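Local coordinates for protein anaphase-promoting complex subunit cut9 (Schizosaccharomyces pombe, PDB 2XPI) that forms part of the anaphase-promoting complex, a cell cycle-regulated E3 ubiquitin ligase that controls progression through mitosis and G1, and binds hcn1 through its TPR repeats, at residues Leu459-Leu464 and Asn479-Val484. Numbering follows the deposited sequence.
Sequences LANEYL and NELGVV
Two helical turns, 459-464 and 479-484, run nearly antiparallel at 150°, their axes 10.5 Å apart, and meet through a small apolar seam built around Leu-464. On the second helix the seam begins at Glu-480, whose CB points toward the first. The two methyls of Leu-464 fork onto this carbon from the same side, CD1 and CD2 each lying 3.9 Å from Glu-480 CB, and CD1 also rests against the backbone, 3.7 Å from Glu-480 O. The rest of the Glu-480 chain bends at chi2 (-56°) and carries the carboxylate away from Leu-464; OE1 is hydrogen-bonded to a polar side chain of the other protein in the assembly, and the Glu-480 side chain also touches Met-449 and Met-452 of helix 442-454. Next comes Leu-481, with CG anti to the carbonyl carbon (chi1 -80°): its CB leaves alongside the interface, but CD2 swings back to lie 4.0 Å from Leu-464 CB. Helix 457-470 is the second helix of TPR 11 and helix 475-487 the first of TPR 12, so this is the junction between consecutive repeats by which a TPR superhelix is extended; here Val-483 turns off the seam and packs on an apolar side chain of the other protein, consistent with the binding of hcn1 by TPR repeats 8 and 10-13. One turn after Glu-480, Val-484 points toward the first helix and splits its branches: CG2 reaches Leu-464 CD1 at 4.0 Å, while CG1 lies 4.1 Å from Asn-461 OD1. The Asn-461 side chain, CG anti to the backbone N, crosses Val-484 at about a right angle, and its OD1 accepts a weak hydrogen bond from Gln-465 NE2, one turn further along its own helix.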
ATOM      1  N   LEU A 459      14.136 -46.474 -16.495  1.00 54.27           N
ATOM      2  CA  LEU A 459      13.721 -45.094 -16.356  1.00 51.54           C
ATOM      3  C   LEU A 459      14.791 -44.305 -15.606  1.00 49.91           C
ATOM      4  O   LEU A 459      15.175 -43.209 -16.026  1.00 49.37           O
ATOM      5  CB  LEU A 459      12.389 -45.031 -15.625  1.00 52.05           C
ATOM      6  CG  LEU A 459      11.528 -43.823 -15.955  1.00 55.28           C
ATOM      7  CD1 LEU A 459      11.294 -43.770 -17.447  1.00 58.01           C
ATOM      8  CD2 LEU A 459      10.209 -43.878 -15.197  1.00 55.06           C
ATOM      9  N   ALA A 460      15.277 -44.878 -14.507  1.00 47.05           N
ATOM     10  CA  ALA A 460      16.284 -44.236 -13.685  1.00 44.82           C
ATOM     11  C   ALA A 460      17.520 -43.953 -14.521  1.00 45.33           C
ATOM     12  O   ALA A 460      18.200 -42.955 -14.333  1.00 47.11           O
ATOM     13  CB  ALA A 460      16.638 -45.119 -12.486  1.00 45.28           C
ATOM     14  N   ASN A 461      17.811 -44.833 -15.458  1.00 46.87           N
ATOM     15  CA  ASN A 461      18.958 -44.642 -16.318  1.00 48.59           C
ATOM     16  C   ASN A 461      18.696 -43.561 -17.369  1.00 47.61           C
ATOM     17  O   ASN A 461      19.592 -42.802 -17.712  1.00 49.02           O
ATOM     18  CB  ASN A 461      19.340 -45.960 -16.992  1.00 53.12           C
ATOM     19  CG  ASN A 461      20.598 -45.840 -17.811  1.00 55.98           C
ATOM     20  OD1 ASN A 461      21.613 -45.347 -17.326  1.00 56.38           O
ATOM     21  ND2 ASN A 461      20.540 -46.281 -19.061  1.00 58.01           N
ATOM     22  N   GLU A 462      17.477 -43.497 -17.887  1.00 46.66           N
ATOM     23  CA  GLU A 462      17.116 -42.417 -18.802  1.00 51.34           C
ATOM     24  C   GLU A 462      17.417 -41.063 -18.157  1.00 50.15           C
ATOM     25  O   GLU A 462      18.170 -40.259 -18.696  1.00 50.65           O
ATOM     26  CB  GLU A 462      15.632 -42.475 -19.129  1.00 55.95           C
ATOM     27  CG  GLU A 462      15.222 -43.652 -19.962  1.00 62.88           C
ATOM     28  CD  GLU A 462      15.180 -43.295 -21.410  1.00 69.90           C
ATOM     29  OE1 GLU A 462      14.285 -43.781 -22.121  1.00 72.43           O
ATOM     30  OE2 GLU A 462      16.035 -42.496 -21.834  1.00 73.54           O
ATOM     31  N   TYR A 463      16.818 -40.819 -16.995  1.00 46.27           N
ATOM     32  CA  TYR A 463      17.042 -39.582 -16.281  1.00 46.44           C
ATOM     33  C   TYR A 463      18.529 -39.351 -15.945  1.00 48.18           C
ATOM     34  O   TYR A 463      19.026 -38.229 -16.041  1.00 49.90           O
ATOM     35  CB  TYR A 463      16.206 -39.560 -15.008  1.00 46.34           C
ATOM     36  CG  TYR A 463      14.721 -39.335 -15.195  1.00 47.24           C
ATOM     37  CD1 TYR A 463      14.222 -38.114 -15.656  1.00 48.26           C
ATOM     38  CD2 TYR A 463      13.813 -40.320 -14.864  1.00 48.61           C
ATOM     39  CE1 TYR A 463      12.853 -37.897 -15.792  1.00 47.64           C
ATOM     40  CE2 TYR A 463      12.452 -40.123 -15.002  1.00 49.27           C
ATOM     41  CZ  TYR A 463      11.976 -38.909 -15.458  1.00 49.45           C
ATOM     42  OH  TYR A 463      10.611 -38.741 -15.577  1.00 51.01           O
ATOM     43  N   LEU A 464      19.254 -40.398 -15.564  1.00 46.59           N
ATOM     44  CA  LEU A 464      20.658 -40.210 -15.208  1.00 45.76           C
ATOM     45  C   LEU A 464      21.559 -39.856 -16.401  1.00 47.39           C
ATOM     46  O   LEU A 464      22.421 -38.986 -16.286  1.00 49.29           O
ATOM     47  CB  LEU A 464      21.199 -41.409 -14.420  1.00 45.02           C
ATOM     48  CG  LEU A 464      20.630 -41.558 -13.000  1.00 41.15           C
ATOM     49  CD1 LEU A 464      21.106 -42.840 -12.373  1.00 41.14           C
ATOM     50  CD2 LEU A 464      20.981 -40.397 -12.117  1.00 37.57           C
ATOM     51  N   ASN A 479      28.071 -41.514  -8.505  1.00 44.68           N
ATOM     52  CA  ASN A 479      27.605 -42.544  -7.601  1.00 45.30           C
ATOM     53  C   ASN A 479      26.330 -43.205  -8.118  1.00 45.60           C
ATOM     54  O   ASN A 479      26.237 -44.412  -8.164  1.00 46.06           O
ATOM     55  CB  ASN A 479      27.394 -42.014  -6.180  1.00 44.41           C
ATOM     56  CG  ASN A 479      26.891 -43.093  -5.242  1.00 45.81           C
ATOM     57  OD1 ASN A 479      25.692 -43.335  -5.144  1.00 48.24           O
ATOM     58  ND2 ASN A 479      27.807 -43.774  -4.583  1.00 45.50           N
ATOM     59  N   GLU A 480      25.350 -42.409  -8.523  1.00 46.69           N
ATOM     60  CA  GLU A 480      24.085 -42.965  -8.994  1.00 46.13           C
ATOM     61  C   GLU A 480      24.233 -43.781 -10.286  1.00 45.28           C
ATOM     62  O   GLU A 480      23.596 -44.815 -10.449  1.00 46.99           O
ATOM     63  CB  GLU A 480      23.031 -41.868  -9.146  1.00 46.81           C
ATOM     64  CG  GLU A 480      22.825 -41.041  -7.894  1.00 50.20           C
ATOM     65  CD  GLU A 480      22.458 -41.881  -6.673  1.00 55.68           C
ATOM     66  OE1 GLU A 480      21.590 -42.768  -6.804  1.00 57.39           O
ATOM     67  OE2 GLU A 480      23.033 -41.655  -5.577  1.00 56.99           O
ATOM     68  N   LEU A 481      25.059 -43.322 -11.211  1.00 43.92           N
ATOM     69  CA  LEU A 481      25.332 -44.103 -12.406  1.00 45.82           C
ATOM     70  C   LEU A 481      26.002 -45.431 -12.035  1.00 48.10           C
ATOM     71  O   LEU A 481      25.840 -46.439 -12.729  1.00 47.51           O
ATOM     72  CB  LEU A 481      26.239 -43.322 -13.346  1.00 46.05           C
ATOM     73  CG  LEU A 481      25.552 -42.274 -14.204  1.00 45.82           C
ATOM     74  CD1 LEU A 481      26.580 -41.286 -14.746  1.00 46.30           C
ATOM     75  CD2 LEU A 481      24.777 -42.969 -15.320  1.00 45.54           C
ATOM     76  N   GLY A 482      26.746 -45.419 -10.929  1.00 49.09           N
ATOM     77  CA  GLY A 482      27.474 -46.589 -10.476  1.00 51.20           C
ATOM     78  C   GLY A 482      26.570 -47.613  -9.822  1.00 51.23           C
ATOM     79  O   GLY A 482      26.765 -48.808  -9.988  1.00 53.32           O
ATOM     80  N   VAL A 483      25.578 -47.141  -9.078  1.00 48.97           N
ATOM     81  CA  VAL A 483      24.589 -48.022  -8.477  1.00 50.27           C
ATOM     82  C   VAL A 483      23.730 -48.702  -9.549  1.00 55.96           C
ATOM     83  O   VAL A 483      23.134 -49.753  -9.322  1.00 58.40           O
ATOM     84  CB  VAL A 483      23.688 -47.254  -7.501  1.00 44.82           C
ATOM     85  CG1 VAL A 483      22.516 -48.118  -7.063  1.00 43.94           C
ATOM     86  CG2 VAL A 483      24.498 -46.817  -6.298  1.00 43.62           C
ATOM     87  N   VAL A 484      23.693 -48.098 -10.727  1.00 57.05           N
ATOM     88  CA  VAL A 484      22.898 -48.607 -11.827  1.00 58.72           C
ATOM     89  C   VAL A 484      23.699 -49.664 -12.566  1.00 60.00           C
ATOM     90  O   VAL A 484      23.186 -50.728 -12.878  1.00 64.68           O
ATOM     91  CB  VAL A 484      22.433 -47.441 -12.763  1.00 58.56           C
ATOM     92  CG1 VAL A 484      22.337 -47.866 -14.210  1.00 58.10           C
ATOM     93  CG2 VAL A 484      21.118 -46.878 -12.274  1.00 57.73           C
TER